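Local atomic coordinates of uncharacterized protein TP-0789 domain-containing protein (Nitrosomonas europaea ATCC 19718, PDB entry 3BUU), a protein that is of unknown function but belongs to the LolA superfamily, whose fold suggests that it may bind a lipid or lipoprotein acyl chain. Residues K15-I19 and N155-Y159; G52-V58 and A70-G75; D129-L135 and V147-Q153; T189-M193 and S203-Y207. All blocks are in the same frame, centred on the assembly; numbering follows the deposited sequence. Where two conformers were deposited one is given.

In the fold
All four contacts reach one antiparallel sheet, incomplete and strongly bent as in LolA, and the chain offers a worked example of how hairpins and a helix build such a sheet. Contacts 2, 3 and 4 are hairpins within it; contact 1 sets helix 9-20 against the turn that leads from contact 3 into strand 158-164. Contacts 1 and 3 touch, their centres about 10 Å apart: Y159 N lies 2.9 Å from W150 O, probably a hydrogen bond. In strand order contact 4 lies between contacts 2 and 3, its centre about 20 Å and 19 Å from theirs. Contacts 2 and 3, about 26 Å apart between centres, occupy opposite sides of the chain's centre. No ligand site is established.

Contact 1: residues K15-I19 and N155-Y159; sequences KADEI and NFRPY
The aliphatic chain of K15 lies over one face of the F156 ring, its CD 3.6 Å from the F156 ring centroid and only 1° off the normal, a CH-pi contact. K15 (chi1 m, chi2 and chi3 t) starts toward the loop, CB to CB of F156 3.7 Å, but its end leads away: NZ is 5.6 Å from the F156 ring centroid, at most a weak cation-pi attraction. Residues 15-19 are helical, with I19 N bonded to K15 O at 3.1 Å. Opposite them, N155 and F156 form a turn in which F156 takes positive phi (65/15), and R157 and P158 (psi near 140°) extend into strand 158-164. The turn is an Asx turn: OD1 of N155 accepts from R157 N at 3.1 Å. In this LolA-like fold the helix thus packs where one sheet strand ends and the next begins, and A16 also touches V151 of strand 146-152. The closest CA pair is A16 and F156, 5.4 Å apart, and A16 CA approaches F156 O at 3.5 Å as a CA-H...O contact. I19 (m, t) points toward the loop; its CD1 comes 3.3 Å from N155 O and 4.1 Å from F156 CB, while its CG2 meets P158 CD at 3.8 Å. No hydrogen bond joins the two segments. On the helix side turned from the loop, D17 is bonded to F111 and T112.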
# COMPACT_ATOMS: atom_id res chain seq x y z
N LYS A 15 -3.60 -11.28 10.92
CA LYS A 15 -2.60 -10.89 11.90
C LYS A 15 -1.53 -10.03 11.28
O LYS A 15 -1.10 -9.03 11.89
CB LYS A 15 -2.01 -12.08 12.64
CG LYS A 15 -3.05 -12.75 13.53
CD LYS A 15 -2.67 -14.08 14.11
CE LYS A 15 -3.87 -14.67 14.87
NZ LYS A 15 -4.29 -13.79 15.99
N ALA A 16 -1.09 -10.38 10.08
CA ALA A 16 -0.11 -9.54 9.39
C ALA A 16 -0.70 -8.15 9.05
O ALA A 16 -0.04 -7.11 9.23
CB ALA A 16 0.40 -10.27 8.15
N ASP A 17 -1.95 -8.13 8.56
CA ASP A 17 -2.61 -6.85 8.30
C ASP A 17 -2.70 -5.97 9.54
O ASP A 17 -2.50 -4.76 9.45
CB ASP A 17 -4.05 -7.05 7.83
CG ASP A 17 -4.25 -7.37 6.35
OD1 ASP A 17 -3.36 -7.15 5.51
OD2 ASP A 17 -5.40 -7.83 6.05
N GLU A 18 -3.04 -6.58 10.68
CA GLU A 18 -3.20 -5.79 11.90
C GLU A 18 -1.87 -5.30 12.48
O GLU A 18 -1.88 -4.33 13.22
CB GLU A 18 -4.04 -6.54 12.90
CG GLU A 18 -3.35 -7.54 13.65
CD GLU A 18 -4.28 -8.33 14.58
OE1 GLU A 18 -5.51 -8.08 14.56
OE2 GLU A 18 -3.80 -9.19 15.31
N ILE A 19 -0.76 -5.94 12.11
CA ILE A 19 0.55 -5.42 12.44
C ILE A 19 0.91 -4.23 11.53
O ILE A 19 1.47 -3.25 12.00
CB ILE A 19 1.57 -6.54 12.42
CG1 ILE A 19 1.35 -7.42 13.66
CG2 ILE A 19 2.99 -6.00 12.31
CD1 ILE A 19 2.05 -8.76 13.57
N ASN A 155 5.83 -14.22 15.17
CA ASN A 155 5.11 -13.03 15.63
C ASN A 155 4.17 -12.46 14.56
O ASN A 155 3.62 -11.39 14.78
CB ASN A 155 6.08 -11.96 16.10
CG ASN A 155 7.07 -11.57 15.05
OD1 ASN A 155 6.94 -11.91 13.88
ND2 ASN A 155 8.12 -10.88 15.48
N PHE A 156 3.98 -13.17 13.44
CA PHE A 156 3.07 -12.76 12.38
C PHE A 156 3.46 -11.49 11.68
O PHE A 156 2.67 -10.92 10.94
CB PHE A 156 1.60 -12.73 12.84
CG PHE A 156 1.14 -14.05 13.36
CD1 PHE A 156 0.72 -15.07 12.50
CD2 PHE A 156 1.13 -14.28 14.73
CE1 PHE A 156 0.30 -16.30 12.99
CE2 PHE A 156 0.70 -15.51 15.24
CZ PHE A 156 0.29 -16.52 14.38
N ARG A 157 4.70 -11.04 11.87
CA ARG A 157 5.11 -9.83 11.17
C ARG A 157 5.21 -10.07 9.66
O ARG A 157 5.79 -11.07 9.23
CB ARG A 157 6.45 -9.32 11.63
CG ARG A 157 6.45 -8.62 12.93
CD ARG A 157 7.85 -8.15 13.24
NE ARG A 157 7.85 -7.61 14.55
CZ ARG A 157 8.91 -7.03 15.07
NH1 ARG A 157 10.03 -6.98 14.36
NH2 ARG A 157 8.85 -6.52 16.28
N PRO A 158 4.76 -9.10 8.86
CA PRO A 158 5.09 -9.20 7.42
C PRO A 158 6.59 -9.04 7.25
O PRO A 158 7.21 -8.16 7.87
CB PRO A 158 4.27 -8.04 6.81
CG PRO A 158 4.16 -7.03 7.92
CD PRO A 158 4.08 -7.84 9.20
N TYR A 159 7.15 -9.83 6.33
CA TYR A 159 8.57 -9.83 6.09
C TYR A 159 8.91 -9.30 4.71
O TYR A 159 9.69 -8.37 4.58
CB TYR A 159 9.12 -11.25 6.31
CG TYR A 159 10.56 -11.45 5.92
CD1 TYR A 159 11.58 -10.72 6.51
CD2 TYR A 159 10.89 -12.39 4.97
CE1 TYR A 159 12.90 -10.92 6.14
CE2 TYR A 159 12.19 -12.60 4.59
CZ TYR A 159 13.18 -11.88 5.19
OH TYR A 159 14.49 -12.05 4.81

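Contact 2: residues G52-V58 and A70-G75; sequences GNENSIV and AILMKG
This is a backbone-paired hairpin contact between neighbouring strands 55-62 and 70-74, toward one end of the large sheet. The segments run antiparallel at 176°, their axes 4.8 Å apart. S56-M73 and V58-I71 are hydrogen-bonded pairs: M73 N to S56 O is 2.9 Å, S56 N to M73 O 3.2 Å, and V58 N to I71 O and I71 N to V58 O are both 2.8 Å. N55-K74 and I57-L72 are the non-hydrogen-bonded pairs. Beyond them G75 N reaches E54 O at 2.8 Å, and N55 ND2 adds a bond of 3.2 Å to M73 O. On the face of I57 and L72, I57 CG1 meets L72 CD1 at 4.0 Å. On the other, selenomethionine M73 (t, t, p) lays its CE 3.5 Å from N53 O and its CB 3.4 Å from S56 OG; helix 103-107 covers this face, where S56 OG bonds A107 O. Water 1 donates to S56 OG and I71 O, both at 2.9 Å. Where the strand begins, E54 and N55 together face K51, a classic beta bulge.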
# COMPACT_ATOMS: atom_id res chain seq x y z
N GLY A 52 -9.96 1.74 6.11
CA GLY A 52 -9.94 0.36 5.66
C GLY A 52 -9.81 0.29 4.15
O GLY A 52 -9.21 1.12 3.50
N ASN A 53 -10.42 -0.71 3.59
CA ASN A 53 -10.42 -0.87 2.15
C ASN A 53 -11.64 -0.27 1.51
O ASN A 53 -11.77 -0.31 0.28
CB ASN A 53 -10.28 -2.34 1.79
CG ASN A 53 -8.90 -2.88 2.00
OD1 ASN A 53 -7.98 -2.14 2.35
ND2 ASN A 53 -8.74 -4.18 1.77
N GLU A 54 -12.49 0.32 2.38
CA GLU A 54 -13.78 0.99 2.08
C GLU A 54 -13.60 2.32 1.37
O GLU A 54 -14.19 2.58 0.32
CB GLU A 54 -14.69 1.13 3.35
CG GLU A 54 -14.25 2.09 4.42
CD GLU A 54 -15.08 1.99 5.66
OE1 GLU A 54 -16.19 2.59 5.66
OE2 GLU A 54 -14.67 1.31 6.64
N ASN A 55 -12.83 3.19 2.00
CA ASN A 55 -12.65 4.59 1.60
C ASN A 55 -11.28 5.05 1.98
O ASN A 55 -10.74 4.67 3.00
CB ASN A 55 -13.65 5.53 2.33
CG ASN A 55 -15.03 5.39 1.84
OD1 ASN A 55 -15.86 4.87 2.54
ND2 ASN A 55 -15.28 5.84 0.62
N SER A 56 -10.71 5.97 1.17
CA SER A 56 -9.52 6.65 1.57
C SER A 56 -9.39 7.91 0.73
O SER A 56 -10.03 8.06 -0.33
CB SER A 56 -8.29 5.79 1.43
OG SER A 56 -8.05 5.48 0.08
N ILE A 57 -8.56 8.82 1.23
CA ILE A 57 -8.12 9.99 0.47
C ILE A 57 -6.62 10.05 0.55
O ILE A 57 -6.03 9.92 1.63
CB ILE A 57 -8.72 11.28 1.06
CG1 ILE A 57 -10.23 11.32 0.80
CG2 ILE A 57 -8.04 12.52 0.48
CD1 ILE A 57 -11.01 12.30 1.64
N VAL A 58 -5.99 10.26 -0.61
CA VAL A 58 -4.54 10.40 -0.69
C VAL A 58 -4.26 11.76 -1.29
O VAL A 58 -4.63 12.02 -2.44
CB VAL A 58 -3.92 9.30 -1.55
CG1 VAL A 58 -2.41 9.50 -1.67
CG2 VAL A 58 -4.23 7.90 -0.94
N ALA A 70 -5.25 14.93 -5.87
CA ALA A 70 -5.80 14.11 -4.81
C ALA A 70 -6.42 12.88 -5.40
O ALA A 70 -6.86 12.87 -6.58
CB ALA A 70 -6.80 14.89 -3.97
N ILE A 71 -6.48 11.83 -4.59
CA ILE A 71 -7.11 10.62 -5.02
C ILE A 71 -8.15 10.21 -3.96
O ILE A 71 -7.81 10.02 -2.76
CB ILE A 71 -6.09 9.49 -5.24
CG1 ILE A 71 -4.96 9.93 -6.19
CG2 ILE A 71 -6.81 8.26 -5.76
CD1 ILE A 71 -3.68 9.09 -6.02
N LEU A 72 -9.39 10.04 -4.42
CA LEU A 72 -10.50 9.62 -3.60
C LEU A 72 -10.83 8.17 -3.97
O LEU A 72 -11.05 7.86 -5.14
CB LEU A 72 -11.70 10.50 -3.90
CG LEU A 72 -13.04 10.04 -3.31
CD1 LEU A 72 -13.02 10.02 -1.80
CD2 LEU A 72 -14.15 10.97 -3.79
N MSE A 73 -10.83 7.29 -2.97
CA MSE A 73 -11.19 5.91 -3.17
C MSE A 73 -12.53 5.65 -2.54
O MSE A 73 -12.75 5.95 -1.34
CB MSE A 73 -10.13 5.01 -2.55
CG MSE A 73 -10.45 3.53 -2.72
SE MSE A 73 -9.03 2.47 -1.88
CE MSE A 73 -9.70 2.48 -0.10
N LYS A 74 -13.43 5.05 -3.33
CA LYS A 74 -14.71 4.54 -2.82
C LYS A 74 -14.80 3.09 -3.30
O LYS A 74 -14.88 2.81 -4.53
CB LYS A 74 -15.87 5.40 -3.38
CG LYS A 74 -15.80 6.96 -3.04
CD LYS A 74 -16.98 7.78 -3.62
CE LYS A 74 -16.55 8.53 -4.84
NZ LYS A 74 -17.66 9.28 -5.53
N GLY A 75 -14.80 2.13 -2.38
CA GLY A 75 -14.67 0.75 -2.81
C GLY A 75 -13.40 0.53 -3.58
O GLY A 75 -12.36 0.96 -3.11
O HOH W 1 -7.32 7.19 -2.17

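Contact 3: residues D129-L135 and V147-Q153; sequences DYYVLEL and VLLWVNQ
Strands 128-137 and 146-152 form an antiparallel hairpin in the bent sheet of this LolA-like fold, the axes of the two segments 4.4 Å apart at closest and 149° between directions, a marked twist. At D129, the first residue here, O accepts from Q153 N at 2.9 Å. Y130 (chi1 m) pairs with N152, without hydrogen bonds; its ring face receives the edge of W150 in an offset edge-to-face pair, with 5.9 Å between the Y130 centroid and that of the W150 five-membered ring. Y131 pairs with V151 through Y131 N to V151 O (2.8 Å) and V151 N to Y131 O (2.9 Å). V132 lies on the W150 face, its CG2 3.6 Å from the five-membered ring centroid, while W150 NE1 is bonded to E123. L133 N to L149 O and L149 N to L133 O are 2.8 and 2.9 Å; on the face carrying Y131, L133, L149 and V151, I12 of helix 9-20 covers Y131, L133 and V151. E134 stands across from L148, CB to CD2 3.8 Å. L135 N to V147 O (2.8 Å) and V147 N to L135 O (2.9 Å) are the last bonds between these segments. Back at the Y131 ring, Q153 CG sits 3.5 Å from its centroid, 4° off the normal.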
# COMPACT_ATOMS: atom_id res chain seq x y z
N ASP A 129 11.48 -18.92 10.57
CA ASP A 129 10.55 -19.63 9.71
C ASP A 129 9.43 -18.67 9.33
O ASP A 129 8.97 -17.88 10.14
CB ASP A 129 9.90 -20.83 10.42
CG ASP A 129 10.92 -21.81 10.95
OD1 ASP A 129 11.77 -22.19 10.15
OD2 ASP A 129 10.84 -22.21 12.14
N TYR A 130 8.99 -18.81 8.09
CA TYR A 130 7.99 -17.97 7.50
C TYR A 130 6.89 -18.81 6.91
O TYR A 130 7.16 -19.82 6.27
CB TYR A 130 8.59 -17.07 6.38
CG TYR A 130 9.66 -16.17 6.90
CD1 TYR A 130 9.35 -14.93 7.47
CD2 TYR A 130 10.98 -16.58 6.86
CE1 TYR A 130 10.36 -14.16 7.99
CE2 TYR A 130 11.99 -15.79 7.36
CZ TYR A 130 11.67 -14.60 7.95
OH TYR A 130 12.69 -13.80 8.42
N TYR A 131 5.66 -18.36 7.08
CA TYR A 131 4.57 -18.80 6.23
C TYR A 131 4.69 -18.05 4.91
O TYR A 131 4.78 -16.82 4.93
CB TYR A 131 3.22 -18.46 6.85
CG TYR A 131 2.96 -19.02 8.21
CD1 TYR A 131 2.87 -20.37 8.43
CD2 TYR A 131 2.74 -18.17 9.29
CE1 TYR A 131 2.54 -20.88 9.71
CE2 TYR A 131 2.43 -18.66 10.56
CZ TYR A 131 2.34 -20.01 10.78
OH TYR A 131 2.01 -20.50 12.02
N VAL A 132 4.58 -18.73 3.77
CA VAL A 132 4.49 -18.07 2.47
C VAL A 132 3.07 -18.21 1.99
O VAL A 132 2.65 -19.33 1.64
CB VAL A 132 5.52 -18.60 1.43
CG1 VAL A 132 5.44 -17.74 0.16
CG2 VAL A 132 6.91 -18.58 2.00
N LEU A 133 2.32 -17.11 2.05
CA LEU A 133 0.94 -17.15 1.61
C LEU A 133 0.84 -16.75 0.16
O LEU A 133 1.44 -15.77 -0.26
CB LEU A 133 0.08 -16.14 2.41
CG LEU A 133 0.03 -16.38 3.92
CD1 LEU A 133 -0.90 -15.33 4.61
CD2 LEU A 133 -0.46 -17.77 4.25
N GLU A 134 0.05 -17.49 -0.60
CA GLU A 134 -0.32 -17.09 -1.95
C GLU A 134 -1.66 -16.35 -1.84
O GLU A 134 -2.66 -16.92 -1.38
CB GLU A 134 -0.46 -18.31 -2.85
CG GLU A 134 -0.87 -17.89 -4.24
CD GLU A 134 -0.52 -18.88 -5.32
OE1 GLU A 134 0.14 -19.89 -5.03
OE2 GLU A 134 -0.88 -18.63 -6.48
N LEU A 135 -1.65 -15.08 -2.27
CA LEU A 135 -2.83 -14.22 -2.21
C LEU A 135 -3.32 -14.06 -3.62
O LEU A 135 -2.65 -13.47 -4.48
CB LEU A 135 -2.41 -12.86 -1.66
CG LEU A 135 -1.77 -12.85 -0.28
CD1 LEU A 135 -1.59 -11.44 0.23
CD2 LEU A 135 -2.46 -13.69 0.73
N VAL A 147 -0.13 -12.12 -5.20
CA VAL A 147 0.95 -11.67 -4.32
C VAL A 147 1.42 -12.90 -3.53
O VAL A 147 0.57 -13.66 -3.06
CB VAL A 147 0.45 -10.57 -3.35
CG1 VAL A 147 1.59 -10.06 -2.45
CG2 VAL A 147 -0.11 -9.39 -4.14
N LEU A 148 2.72 -13.07 -3.32
CA LEU A 148 3.22 -14.03 -2.34
C LEU A 148 3.73 -13.20 -1.18
O LEU A 148 4.54 -12.31 -1.36
CB LEU A 148 4.36 -14.89 -2.92
CG LEU A 148 4.00 -15.77 -4.11
CD1 LEU A 148 5.19 -16.65 -4.44
CD2 LEU A 148 2.73 -16.54 -3.91
N LEU A 149 3.23 -13.50 0.02
CA LEU A 149 3.55 -12.74 1.22
C LEU A 149 4.21 -13.66 2.24
O LEU A 149 3.63 -14.69 2.61
CB LEU A 149 2.26 -12.13 1.81
CG LEU A 149 2.46 -11.31 3.09
CD1 LEU A 149 3.26 -10.04 2.85
CD2 LEU A 149 1.13 -11.02 3.73
N TRP A 150 5.40 -13.29 2.69
CA TRP A 150 6.10 -13.99 3.75
C TRP A 150 5.71 -13.37 5.08
O TRP A 150 5.86 -12.16 5.27
CB TRP A 150 7.61 -13.85 3.57
CG TRP A 150 8.27 -14.77 2.58
CD1 TRP A 150 9.16 -15.73 2.90
CD2 TRP A 150 8.13 -14.79 1.15
NE1 TRP A 150 9.57 -16.39 1.76
CE2 TRP A 150 8.93 -15.85 0.68
CE3 TRP A 150 7.40 -14.04 0.23
CZ2 TRP A 150 9.05 -16.17 -0.66
CZ3 TRP A 150 7.50 -14.36 -1.15
CH2 TRP A 150 8.33 -15.43 -1.56
N VAL A 151 5.24 -14.21 6.01
CA VAL A 151 4.79 -13.79 7.32
C VAL A 151 5.60 -14.59 8.34
O VAL A 151 5.61 -15.83 8.30
CB VAL A 151 3.28 -14.01 7.48
CG1 VAL A 151 2.86 -13.60 8.90
CG2 VAL A 151 2.49 -13.21 6.47
N ASN A 152 6.27 -13.89 9.24
CA ASN A 152 7.07 -14.58 10.26
C ASN A 152 6.18 -15.46 11.13
O ASN A 152 5.17 -15.00 11.66
CB ASN A 152 7.74 -13.51 11.11
CG ASN A 152 8.89 -14.03 11.91
OD1 ASN A 152 8.79 -15.04 12.54
ND2 ASN A 152 9.98 -13.31 11.92
N GLN A 153 6.55 -16.72 11.30
CA GLN A 153 5.72 -17.63 12.09
C GLN A 153 5.75 -17.27 13.56
O GLN A 153 4.84 -17.62 14.30
CB GLN A 153 6.19 -19.06 11.95
CG GLN A 153 6.01 -19.62 10.54
CD GLN A 153 6.32 -21.09 10.45
OE1 GLN A 153 6.62 -21.74 11.46
NE2 GLN A 153 6.34 -21.61 9.25
O HOH W 2 10.19 -17.58 12.97
O HOH W 3 8.10 -24.10 11.77

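Contact 4: residues T189-M193 and S203-Y207; sequences TRIIM and SVLDY
A central hairpin, strands 185-195 and 202-212, supplies this contact, and a classic beta bulge, T189 and R190 both facing E177, marks its first residues. The segments run antiparallel at 165°, axes 4.7 Å apart. I191-L205 and M193-S203 are hydrogen-bonded pairs: I191 N to L205 O is 2.9 Å, while L205 N to I191 O, M193 N to S203 O and S203 N to M193 O are each 2.8 Å. Y207 N also reaches T189 O at 2.8 Å. R190-D206 and I192-V204 are the non-hydrogen-bonded pairs of the backbone register. In the LolA-like sheet the two faces of this hairpin differ. On one, chi3 m brings the end of R190 (chi1 and chi2 t) over to D206 in a two-pronged salt bridge, NE to OD1 2.8 Å and NH2 to OD2 3.0 Å; CG1 of V204 lies over the guanidinium, 3.4 Å from R190 NE. Water 4 donates to T189 OG1 and D206 OD1, both at 2.9 Å; T189 OG1 is also hydrogen-bonded to N178 O. The other face carries I191, selenomethionine M193, S203 and L205, with M193 CG to L205 CD1 at 4.2 Å; helix 103-107 packs on M193, L205 and Y207. I191 CD1 approaches Y207 CE2 at 4.1 Å, and the Y207 hydroxyl is bonded to R20.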
# COMPACT_ATOMS: atom_id res chain seq x y z
N THR A 189 7.70 0.86 9.59
CA THR A 189 7.60 2.23 9.16
C THR A 189 8.33 2.51 7.86
O THR A 189 8.25 3.63 7.35
CB THR A 189 8.07 3.21 10.23
OG1 THR A 189 9.48 3.09 10.40
CG2 THR A 189 7.36 2.97 11.55
N ARG A 190 8.99 1.49 7.30
CA ARG A 190 9.61 1.60 6.01
C ARG A 190 9.21 0.41 5.17
O ARG A 190 9.24 -0.74 5.63
CB ARG A 190 11.12 1.66 6.16
CG ARG A 190 11.83 1.64 4.82
CD ARG A 190 13.30 1.92 5.00
NE ARG A 190 13.47 3.36 5.15
CZ ARG A 190 14.61 4.00 4.93
NH1 ARG A 190 15.72 3.33 4.66
NH2 ARG A 190 14.63 5.32 4.99
N ILE A 191 8.84 0.67 3.92
CA ILE A 191 8.72 -0.42 2.98
C ILE A 191 9.58 -0.07 1.79
O ILE A 191 9.61 1.07 1.34
CB ILE A 191 7.26 -0.67 2.51
CG1 ILE A 191 6.35 -1.13 3.66
CG2 ILE A 191 7.24 -1.73 1.41
CD1 ILE A 191 4.86 -1.07 3.32
N ILE A 192 10.32 -1.07 1.32
CA ILE A 192 11.18 -0.90 0.14
C ILE A 192 10.62 -1.72 -0.98
O ILE A 192 10.47 -2.91 -0.82
CB ILE A 192 12.63 -1.31 0.46
CG1 ILE A 192 13.14 -0.55 1.71
CG2 ILE A 192 13.53 -1.06 -0.74
CD1 ILE A 192 13.09 -1.41 2.93
N MSE A 193 10.33 -1.07 -2.10
CA MSE A 193 9.76 -1.73 -3.28
C MSE A 193 10.76 -1.68 -4.40
O MSE A 193 11.18 -0.60 -4.81
CB MSE A 193 8.43 -1.10 -3.73
CG MSE A 193 7.31 -1.35 -2.71
SE MSE A 193 5.56 -0.91 -3.38
CE MSE A 193 4.68 -1.56 -1.86
N SER A 203 11.94 2.10 -4.72
CA SER A 203 11.21 3.11 -3.99
C SER A 203 11.20 2.79 -2.53
O SER A 203 10.88 1.67 -2.12
CB SER A 203 9.75 3.17 -4.48
OG SER A 203 9.67 3.53 -5.86
N VAL A 204 11.58 3.78 -1.72
CA VAL A 204 11.62 3.66 -0.27
C VAL A 204 10.49 4.51 0.28
O VAL A 204 10.48 5.74 0.11
CB VAL A 204 13.00 4.06 0.30
CG1 VAL A 204 13.01 3.96 1.81
CG2 VAL A 204 14.11 3.22 -0.33
N LEU A 205 9.54 3.85 0.96
CA LEU A 205 8.36 4.49 1.55
C LEU A 205 8.53 4.58 3.04
O LEU A 205 8.68 3.54 3.69
CB LEU A 205 7.08 3.67 1.28
CG LEU A 205 6.65 3.51 -0.17
CD1 LEU A 205 7.49 2.49 -0.92
CD2 LEU A 205 5.22 3.12 -0.23
N ASP A 206 8.51 5.80 3.58
CA ASP A 206 8.61 5.99 5.02
C ASP A 206 7.33 6.59 5.55
O ASP A 206 6.83 7.63 5.05
CB ASP A 206 9.78 6.92 5.34
CG ASP A 206 11.12 6.23 5.17
OD1 ASP A 206 11.30 5.11 5.73
OD2 ASP A 206 12.01 6.77 4.51
N TYR A 207 6.79 5.94 6.58
CA TYR A 207 5.51 6.29 7.19
C TYR A 207 5.76 7.03 8.47
O TYR A 207 6.55 6.54 9.28
CB TYR A 207 4.68 5.03 7.50
CG TYR A 207 4.24 4.37 6.26
CD1 TYR A 207 2.97 4.56 5.79
CD2 TYR A 207 5.13 3.56 5.51
CE1 TYR A 207 2.55 3.93 4.57
CE2 TYR A 207 4.75 2.95 4.33
CZ TYR A 207 3.48 3.16 3.85
OH TYR A 207 3.13 2.53 2.67
O HOH W 4 11.31 4.43 8.54